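Local coordinates for quinonprotein alcohol dehydrogenase-like protein (Bacteroides thetaiotaomicron VPI-5482, PDB 4R5O) that is of unknown function but couples an immunoglobulin-like beta-sandwich domain to a seven-bladed beta-propeller and binds calcium ions, at residues 113-116 / 121-124; 125-128 / 133-136; 40-43 / 49-52; 28-31 / 35-38. All coordinates share one frame; numbering follows the deposited sequence.

Contact 1. Residues 113-116 / 121-124; sequences NFYD and TAYQ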
loop_
_atom_site.group_PDB
_atom_site.type_symbol
_atom_site.label_atom_id
_atom_site.label_comp_id
_atom_site.label_asym_id
_atom_site.label_seq_id
_atom_site.Cartn_x
_atom_site.Cartn_y
_atom_site.Cartn_z
ATOM N N ASN A 113 5.589 0.411 4.391
ATOM C CA ASN A 113 6.081 0.444 5.773
ATOM C C ASN A 113 5.065 -0.242 6.695
ATOM O O ASN A 113 3.860 -0.142 6.430
ATOM C CB ASN A 113 6.326 1.881 6.206
ATOM C CG ASN A 113 7.066 2.716 5.200
ATOM O OD1 ASN A 113 8.288 2.700 5.120
ATOM N ND2 ASN A 113 6.332 3.480 4.409
ATOM N N PHE A 114 5.512 -0.954 7.744
ATOM C CA PHE A 114 4.545 -1.633 8.606
ATOM C C PHE A 114 4.606 -1.130 10.038
ATOM O O PHE A 114 5.689 -1.045 10.609
ATOM C CB PHE A 114 4.746 -3.155 8.603
ATOM C CG PHE A 114 3.734 -3.917 9.437
ATOM C CD1 PHE A 114 2.448 -4.154 8.957
ATOM C CD2 PHE A 114 4.091 -4.461 10.669
ATOM C CE1 PHE A 114 1.536 -4.908 9.704
ATOM C CE2 PHE A 114 3.161 -5.180 11.435
ATOM C CZ PHE A 114 1.885 -5.383 10.956
ATOM N N TYR A 115 3.435 -0.843 10.626
ATOM C CA TYR A 115 3.325 -0.442 12.017
ATOM C C TYR A 115 2.565 -1.519 12.802
ATOM O O TYR A 115 1.403 -1.810 12.513
ATOM C CB TYR A 115 2.649 0.936 12.166
ATOM C CG TYR A 115 2.479 1.367 13.609
ATOM C CD1 TYR A 115 3.560 1.842 14.351
ATOM C CD2 TYR A 115 1.240 1.297 14.237
ATOM C CE1 TYR A 115 3.407 2.244 15.678
ATOM C CE2 TYR A 115 1.071 1.720 15.558
ATOM C CZ TYR A 115 2.154 2.195 16.270
ATOM O OH TYR A 115 1.967 2.625 17.559
ATOM N N ASP A 116 3.232 -2.083 13.819
ATOM C CA ASP A 116 2.682 -3.106 14.702
ATOM C C ASP A 116 1.906 -2.423 15.850
ATOM O O ASP A 116 2.509 -1.745 16.684
ATOM C CB ASP A 116 3.829 -3.985 15.219
ATOM C CG ASP A 116 3.419 -5.301 15.846
ATOM O OD1 ASP A 116 2.484 -5.302 16.671
ATOM O OD2 ASP A 116 4.098 -6.324 15.575
ATOM N N THR A 121 5.573 -0.444 17.221
ATOM C CA THR A 121 6.827 -0.337 16.484
ATOM C C THR A 121 6.555 -0.235 14.995
ATOM O O THR A 121 5.729 -0.982 14.459
ATOM C CB THR A 121 7.732 -1.558 16.801
ATOM O OG1 THR A 121 8.008 -1.568 18.204
ATOM C CG2 THR A 121 9.046 -1.540 16.037
ATOM N N ALA A 122 7.298 0.683 14.340
ATOM C CA ALA A 122 7.274 0.931 12.913
ATOM C C ALA A 122 8.456 0.291 12.231
ATOM O O ALA A 122 9.569 0.380 12.736
ATOM C CB ALA A 122 7.276 2.418 12.651
ATOM N N TYR A 123 8.226 -0.357 11.094
ATOM C CA TYR A 123 9.267 -0.975 10.274
ATOM C C TYR A 123 9.250 -0.274 8.932
ATOM O O TYR A 123 8.247 -0.334 8.223
ATOM C CB TYR A 123 9.071 -2.498 10.153
ATOM C CG TYR A 123 8.976 -3.216 11.479
ATOM C CD1 TYR A 123 10.120 -3.620 12.158
ATOM C CD2 TYR A 123 7.740 -3.505 12.047
ATOM C CE1 TYR A 123 10.036 -4.272 13.384
ATOM C CE2 TYR A 123 7.645 -4.144 13.280
ATOM C CZ TYR A 123 8.796 -4.531 13.943
ATOM O OH TYR A 123 8.712 -5.163 15.159
ATOM N N GLN A 124 10.299 0.486 8.637
ATOM C CA GLN A 124 10.352 1.260 7.409
ATOM C C GLN A 124 10.872 0.436 6.251
ATOM O O GLN A 124 11.843 -0.298 6.402
ATOM C CB GLN A 124 11.227 2.509 7.583
ATOM C CG GLN A 124 10.623 3.560 8.518
ATOM C CD GLN A 124 11.452 4.818 8.577
ATOM O OE1 GLN A 124 12.589 4.891 8.087
ATOM N NE2 GLN A 124 10.897 5.853 9.181
#
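The beta hairpin of strands 111-116 and 121-123 is held together at F114 and Y123, an antiparallel hydrogen-bonded pair. F114 N donates to Y123 O at 2.8 Å, and Y123 N returns a bond to F114 O at 2.7 Å. Toward the turn, D116 N adds a third bond to T121 O at 2.8 Å. The F114 and Y123 side chains lie side by side on one face and point the same way, with Y123 CD2 at the edge of the F114 ring, 4.0 Å from its CD2. F105 meets F114 edge-to-face, so an aromatic residue suits this spot. An aspartate suits position 116, because its OD1 accepts from the N-H groups of E118 and K119 in the turn. On the other face Y115 pairs with the small A122, whose CB lies 4.1 Å from Y115 CD1. The Y115 side chain extends with chi1 at 178°, CG opposite the backbone N, which carries the ring beside the T121 carbonyl; its OH is hydrogen-bonded to H411 ND1. A phenylalanine here would probably leave H411 ND1 without its hydroxyl mate. Strand 121-123 is the outermost strand, within this chain, of a four-stranded antiparallel sheet, as in a beta-propeller blade.

Contact 2. Residues 125-128 / 133-136; sequences DCYA and GKTL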
loop_
_atom_site.group_PDB
_atom_site.type_symbol
_atom_site.label_atom_id
_atom_site.label_comp_id
_atom_site.label_asym_id
_atom_site.label_seq_id
_atom_site.Cartn_x
_atom_site.Cartn_y
_atom_site.Cartn_z
ATOM N N ASP A 125 10.212 0.574 5.087
ATOM C CA ASP A 125 10.558 -0.014 3.796
ATOM C C ASP A 125 10.664 -1.548 3.904
ATOM O O ASP A 125 11.682 -2.148 3.592
ATOM C CB ASP A 125 11.877 0.603 3.275
ATOM C CG ASP A 125 12.221 0.320 1.830
ATOM O OD1 ASP A 125 11.334 -0.162 1.091
ATOM O OD2 ASP A 125 13.364 0.637 1.419
ATOM N N CYS A 126 9.564 -2.167 4.283
ATOM C CA CYS A 126 9.414 -3.605 4.367
ATOM C C CYS A 126 9.381 -4.207 2.961
ATOM O O CYS A 126 9.586 -5.410 2.780
ATOM C CB CYS A 126 8.145 -3.942 5.147
ATOM S SG CYS A 126 8.207 -3.474 6.899
ATOM N N TYR A 127 9.085 -3.378 1.957
ATOM C CA TYR A 127 8.998 -3.861 0.585
ATOM C C TYR A 127 10.395 -4.255 0.097
ATOM O O TYR A 127 10.549 -5.334 -0.458
ATOM C CB TYR A 127 8.351 -2.819 -0.329
ATOM C CG TYR A 127 8.240 -3.308 -1.751
ATOM C CD1 TYR A 127 7.209 -4.169 -2.139
ATOM C CD2 TYR A 127 9.197 -2.962 -2.702
ATOM C CE1 TYR A 127 7.136 -4.659 -3.446
ATOM C CE2 TYR A 127 9.136 -3.450 -4.000
ATOM C CZ TYR A 127 8.098 -4.278 -4.374
ATOM O OH TYR A 127 8.082 -4.711 -5.666
ATOM N N ALA A 128 11.409 -3.415 0.345
ATOM C CA ALA A 128 12.776 -3.689 -0.072
ATOM C C ALA A 128 13.344 -4.951 0.628
ATOM O O ALA A 128 13.700 -5.899 -0.078
ATOM C CB ALA A 128 13.663 -2.483 0.217
ATOM N N GLY A 133 15.795 -5.762 -2.165
ATOM C CA GLY A 133 16.087 -4.373 -2.489
ATOM C C GLY A 133 15.281 -3.740 -3.596
ATOM O O GLY A 133 15.596 -2.611 -3.969
ATOM N N LYS A 134 14.231 -4.435 -4.138
ATOM C CA LYS A 134 13.364 -3.888 -5.181
ATOM C C LYS A 134 12.713 -2.612 -4.711
ATOM O O LYS A 134 12.405 -2.462 -3.520
ATOM C CB LYS A 134 12.263 -4.879 -5.633
ATOM C CG LYS A 134 12.684 -6.003 -6.555
ATOM C CD LYS A 134 11.428 -6.746 -7.086
ATOM C CE LYS A 134 11.773 -8.030 -7.817
ATOM N NZ LYS A 134 12.489 -9.018 -6.936
ATOM N N THR A 135 12.476 -1.700 -5.649
ATOM C CA THR A 135 11.813 -0.436 -5.370
ATOM C C THR A 135 10.560 -0.368 -6.243
ATOM O O THR A 135 10.437 -1.084 -7.237
ATOM C CB THR A 135 12.776 0.738 -5.579
ATOM O OG1 THR A 135 12.067 1.940 -5.311
ATOM C CG2 THR A 135 13.360 0.803 -6.992
ATOM N N LEU A 136 9.611 0.459 -5.816
ATOM C CA LEU A 136 8.338 0.705 -6.501
ATOM C C LEU A 136 8.428 1.984 -7.365
ATOM O O LEU A 136 7.459 2.311 -8.054
ATOM C CB LEU A 136 7.197 0.824 -5.477
ATOM C CG LEU A 136 6.870 -0.384 -4.628
ATOM C CD1 LEU A 136 6.003 -0.004 -3.457
ATOM C CD2 LEU A 136 6.199 -1.441 -5.434
HETATM O O HOH W 1 9.321 -3.735 -7.776
#
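The ring of Y127 is gripped by L136 and K134 from different directions. L136 comes over one face: its CD2 stands 3.9 Å from the ring centroid, 23° off the normal, a CH-pi contact displaced toward the ring's rim. K134 meets the ring with its backbone, placing its O at the edge, 3.3 Å from Y127 CD2, while its CB lies 3.8 Å from Y127 CE2. Y127 reaches them because a chi1 of -179° swings the ring away from its own backbone N and out from the short helix. At the far end a water lying in the ring plane is 2.6 Å from Y127 OH and donates to T135 O at 2.9 Å. A leucine here would probably leave the water, held by T135 O, without its hydroxyl partner and L136 CD2 without its flat face. G133 N donates to A128 O at 3.0 Å, from above the carbonyl plane. G133, lacking a side chain, easily adopts its positive phi (77°). D125, the N-cap, accepts a weak bond from A128 N at OD1, which is also hydrogen-bonded to T111 OG1. The tyrosine thus offers a ring face to leucine and a hydroxyl to water, joining helix and loop by an apolar and a polar contact.

Contact 3. Residues 40-43 / 49-52; sequences PELL and TYSW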
loop_
_atom_site.group_PDB
_atom_site.type_symbol
_atom_site.label_atom_id
_atom_site.label_comp_id
_atom_site.label_asym_id
_atom_site.label_seq_id
_atom_site.Cartn_x
_atom_site.Cartn_y
_atom_site.Cartn_z
ATOM N N PRO A 40 31.462 -20.286 10.507
ATOM C CA PRO A 40 32.018 -21.524 9.942
ATOM C C PRO A 40 33.365 -21.838 10.562
ATOM O O PRO A 40 34.178 -20.930 10.742
ATOM C CB PRO A 40 32.139 -21.217 8.446
ATOM C CG PRO A 40 31.203 -20.085 8.211
ATOM C CD PRO A 40 31.284 -19.262 9.463
ATOM N N GLU A 41 33.567 -23.096 10.962
ATOM C CA GLU A 41 34.815 -23.532 11.566
ATOM C C GLU A 41 35.622 -24.287 10.547
ATOM O O GLU A 41 35.194 -25.329 10.035
ATOM C CB GLU A 41 34.595 -24.377 12.825
ATOM C CG GLU A 41 34.134 -23.548 14.013
ATOM C CD GLU A 41 34.090 -24.264 15.347
ATOM O OE1 GLU A 41 34.812 -25.273 15.540
ATOM O OE2 GLU A 41 33.377 -23.747 16.233
ATOM N N LEU A 42 36.785 -23.735 10.231
ATOM C CA LEU A 42 37.706 -24.319 9.277
ATOM C C LEU A 42 38.713 -25.209 9.984
ATOM O O LEU A 42 39.348 -24.808 10.968
ATOM C CB LEU A 42 38.423 -23.222 8.487
ATOM C CG LEU A 42 37.779 -22.704 7.215
ATOM C CD1 LEU A 42 36.338 -22.291 7.405
ATOM C CD2 LEU A 42 38.537 -21.551 6.702
ATOM N N LEU A 43 38.843 -26.431 9.485
ATOM C CA LEU A 43 39.803 -27.405 9.976
ATOM C C LEU A 43 41.239 -26.879 9.707
ATOM O O LEU A 43 42.122 -27.013 10.553
ATOM C CB LEU A 43 39.514 -28.735 9.268
ATOM C CG LEU A 43 40.303 -29.957 9.719
ATOM C CD1 LEU A 43 39.875 -30.414 11.126
ATOM C CD2 LEU A 43 40.126 -31.105 8.740
ATOM N N THR A 49 40.088 -16.474 3.392
ATOM C CA THR A 49 39.342 -15.228 3.275
ATOM C C THR A 49 37.885 -15.615 3.003
ATOM O O THR A 49 37.621 -16.664 2.405
ATOM C CB THR A 49 39.945 -14.283 2.220
ATOM O OG1 THR A 49 39.894 -14.889 0.929
ATOM C CG2 THR A 49 41.363 -13.842 2.561
ATOM N N TYR A 50 36.947 -14.792 3.492
ATOM C CA TYR A 50 35.505 -15.027 3.403
ATOM C C TYR A 50 34.802 -13.947 2.578
ATOM O O TYR A 50 35.298 -12.824 2.452
ATOM C CB TYR A 50 34.902 -15.064 4.827
ATOM C CG TYR A 50 35.406 -16.181 5.726
ATOM C CD1 TYR A 50 36.698 -16.157 6.247
ATOM C CD2 TYR A 50 34.548 -17.179 6.176
ATOM C CE1 TYR A 50 37.158 -17.165 7.097
ATOM C CE2 TYR A 50 34.989 -18.177 7.049
ATOM C CZ TYR A 50 36.292 -18.160 7.516
ATOM O OH TYR A 50 36.730 -19.140 8.381
ATOM N N SER A 51 33.623 -14.291 2.039
ATOM C CA SER A 51 32.744 -13.415 1.272
ATOM C C SER A 51 31.315 -13.843 1.521
ATOM O O SER A 51 30.913 -14.942 1.138
ATOM C CB SER A 51 33.094 -13.437 -0.214
ATOM O OG SER A 51 32.265 -12.592 -1.000
ATOM N N TRP A 52 30.576 -13.006 2.238
ATOM C CA TRP A 52 29.186 -13.264 2.600
ATOM C C TRP A 52 28.285 -12.467 1.700
ATOM O O TRP A 52 28.326 -11.235 1.734
ATOM C CB TRP A 52 28.940 -12.918 4.081
ATOM C CG TRP A 52 29.704 -13.782 5.042
ATOM C CD1 TRP A 52 30.964 -13.567 5.514
ATOM C CD2 TRP A 52 29.255 -15.009 5.638
ATOM N NE1 TRP A 52 31.317 -14.567 6.397
ATOM C CE2 TRP A 52 30.293 -15.474 6.479
ATOM C CE3 TRP A 52 28.060 -15.748 5.566
ATOM C CZ2 TRP A 52 30.164 -16.628 7.264
ATOM C CZ3 TRP A 52 27.952 -16.915 6.310
ATOM C CH2 TRP A 52 28.988 -17.339 7.159
#
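P40 and L42 project from a loop toward Y50 and W52, two aromatic residues on the same face of a strand. The proline ring is the first bump. It meets the indole of W52 rim to rim, its CD in the indole plane and 3.6 Å from W52 CZ2. The same proline turns CB to the edge of the Y50 ring, 4.4 Å from CE2, so its compact ring fits the notch between the two aromatic edges. The second fit is reversed, for here the strand supplies the bump. A chi1 of -63° sets Y50 CG opposite the carbonyl carbon and carries the ring toward the loop, where the phenol oxygen enters the fork of the leucine: Y50 OH lies 3.3 Å from L42 CD1 and 3.4 Å from L42 CD2. A branched leucine suits this place because its two methyls straddle the incoming group. No hydrogen bond joins the segments, so shape and apolar contact do the work. The indole is fixed separately, through a bond from W52 NE1 to E62 O. The loop lies against the sheet of the beta-sandwich: I81 of strand 74-83, next to strand 49-54, touches both L42 and Y50, while L77 and C79 lie against W52.

Contact 4. Residues 28-31 / 35-38; sequences QVLE and TLEI. With CA (calcium ion), chain J.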
loop_
_atom_site.group_PDB
_atom_site.type_symbol
_atom_site.label_atom_id
_atom_site.label_comp_id
_atom_site.label_asym_id
_atom_site.label_seq_id
_atom_site.Cartn_x
_atom_site.Cartn_y
_atom_site.Cartn_z
ATOM N N GLN A 28 16.770 -20.708 7.678
ATOM C CA GLN A 28 16.667 -20.123 9.020
ATOM C C GLN A 28 15.478 -19.185 9.162
ATOM O O GLN A 28 15.230 -18.343 8.292
ATOM C CB GLN A 28 17.948 -19.331 9.353
ATOM C CG GLN A 28 19.254 -20.137 9.303
ATOM C CD GLN A 28 19.300 -21.204 10.369
ATOM O OE1 GLN A 28 19.267 -20.932 11.581
ATOM N NE2 GLN A 28 19.379 -22.438 9.933
ATOM N N VAL A 29 14.752 -19.321 10.279
ATOM C CA VAL A 29 13.639 -18.435 10.596
ATOM C C VAL A 29 13.963 -17.840 11.984
ATOM O O VAL A 29 14.222 -18.576 12.945
ATOM C CB VAL A 29 12.233 -19.098 10.498
ATOM C CG1 VAL A 29 11.144 -18.100 10.841
ATOM C CG2 VAL A 29 11.976 -19.657 9.107
ATOM N N LEU A 30 14.023 -16.506 12.050
ATOM C CA LEU A 30 14.343 -15.741 13.264
ATOM C C LEU A 30 13.198 -14.832 13.679
ATOM O O LEU A 30 12.409 -14.425 12.835
ATOM C CB LEU A 30 15.611 -14.864 13.059
ATOM C CG LEU A 30 16.905 -15.592 12.727
ATOM C CD1 LEU A 30 17.238 -15.487 11.195
ATOM C CD2 LEU A 30 18.035 -15.080 13.607
ATOM N N GLU A 31 13.147 -14.465 14.966
ATOM C CA GLU A 31 12.165 -13.497 15.444
ATOM C C GLU A 31 12.666 -12.098 15.178
ATOM O O GLU A 31 13.882 -11.893 15.095
ATOM C CB GLU A 31 11.851 -13.672 16.952
ATOM C CG GLU A 31 11.286 -15.024 17.362
ATOM C CD GLU A 31 9.966 -15.463 16.763
ATOM O OE1 GLU A 31 9.120 -14.595 16.445
ATOM O OE2 GLU A 31 9.755 -16.694 16.673
ATOM N N THR A 35 19.361 -11.945 16.157
ATOM C CA THR A 35 20.525 -11.774 15.290
ATOM C C THR A 35 20.943 -13.126 14.723
ATOM O O THR A 35 21.103 -14.102 15.472
ATOM C CB THR A 35 21.681 -11.104 16.058
ATOM O OG1 THR A 35 21.230 -9.856 16.595
ATOM C CG2 THR A 35 22.902 -10.855 15.187
ATOM N N LEU A 36 21.120 -13.178 13.395
ATOM C CA LEU A 36 21.607 -14.384 12.719
ATOM C C LEU A 36 23.114 -14.395 12.786
ATOM O O LEU A 36 23.751 -13.485 12.242
ATOM C CB LEU A 36 21.109 -14.486 11.252
ATOM C CG LEU A 36 21.644 -15.649 10.409
ATOM C CD1 LEU A 36 21.170 -16.991 10.923
ATOM C CD2 LEU A 36 21.210 -15.529 9.000
ATOM N N GLU A 37 23.685 -15.391 13.485
ATOM C CA GLU A 37 25.135 -15.549 13.553
ATOM C C GLU A 37 25.558 -16.894 12.999
ATOM O O GLU A 37 25.039 -17.923 13.411
ATOM C CB GLU A 37 25.701 -15.388 14.970
ATOM C CG GLU A 37 25.774 -13.976 15.524
ATOM C CD GLU A 37 26.579 -13.883 16.813
ATOM O OE1 GLU A 37 27.174 -14.906 17.227
ATOM O OE2 GLU A 37 26.629 -12.781 17.405
ATOM N N ILE A 38 26.487 -16.892 12.055
ATOM C CA ILE A 38 27.043 -18.122 11.474
ATOM C C ILE A 38 28.540 -18.022 11.585
ATOM O O ILE A 38 29.108 -17.070 11.054
ATOM C CB ILE A 38 26.585 -18.400 10.011
ATOM C CG1 ILE A 38 25.041 -18.341 9.857
ATOM C CG2 ILE A 38 27.178 -19.729 9.496
ATOM C CD1 ILE A 38 24.560 -18.050 8.464
HETATM CA CA CA J . 27.585 -11.049 18.270
#
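L30 and L36 form the tight part of this contact, crossing at about a right angle between two strands that share no hydrogen bond. The strand segments keep 7.9 Å between their axes at their closest and run at 141° to each other, so side chains must bridge the gap. L30 does so with both methyls: CD2 lies 3.9 Å from L36 CB, and CD1 is 4.0 Å from the same atom. CD2 also presses on the backbone, 3.6 Å from L36 N. L36, its first torsion fully extended (chi1 175°), sends its own methyl CD1 toward Q28, where it meets CG at 4.0 Å. Leucines suit this interior because they fill it with carbon and ask for no polar partner. Q28 lends only the aliphatic part of its chain, since its NE2 turns to the O of E26. The other side of strand 35-38 is the looser, more solvent-exposed one, where T35 and E37 touch S66 of strand 65-68. Both point away from strand 28-31, as alternate residues of a strand do. The extended side chain of E37 reaches a calcium ion with OE2 at 2.2 Å, while OE1 stays 4.0 Å from the metal, a monodentate carboxylate whose negative charge suits the cation. The contact spans two sheets of the immunoglobulin-like sandwich: strand 28-31 runs parallel to strand 86-97, strand 35-38 pairs with strand 65-68, and F94 and F65 of those partner strands both pack on L36.

In the fold
From the N terminus, contact 4 comes first, closing a three-residue loop between strands 28-31 and 35-38. Contact 3 follows, spanning five residues to bring a loop against strand 49-54; I38 CG2 and W52 CH2 link the two, 3.8 Å apart, within the beta-sandwich domain. Contact 1 then closes the hairpin of 113-116 and 121-124 in the propeller, and contact 2 begins on the very next residue, folding the short helix 126-129 back on its following loop. The bond between N113 OD1 and D125 N ties these two together. All four lie in series, none enclosing or crossing another, and the centres of contacts 1 and 3 are about 35 Å apart.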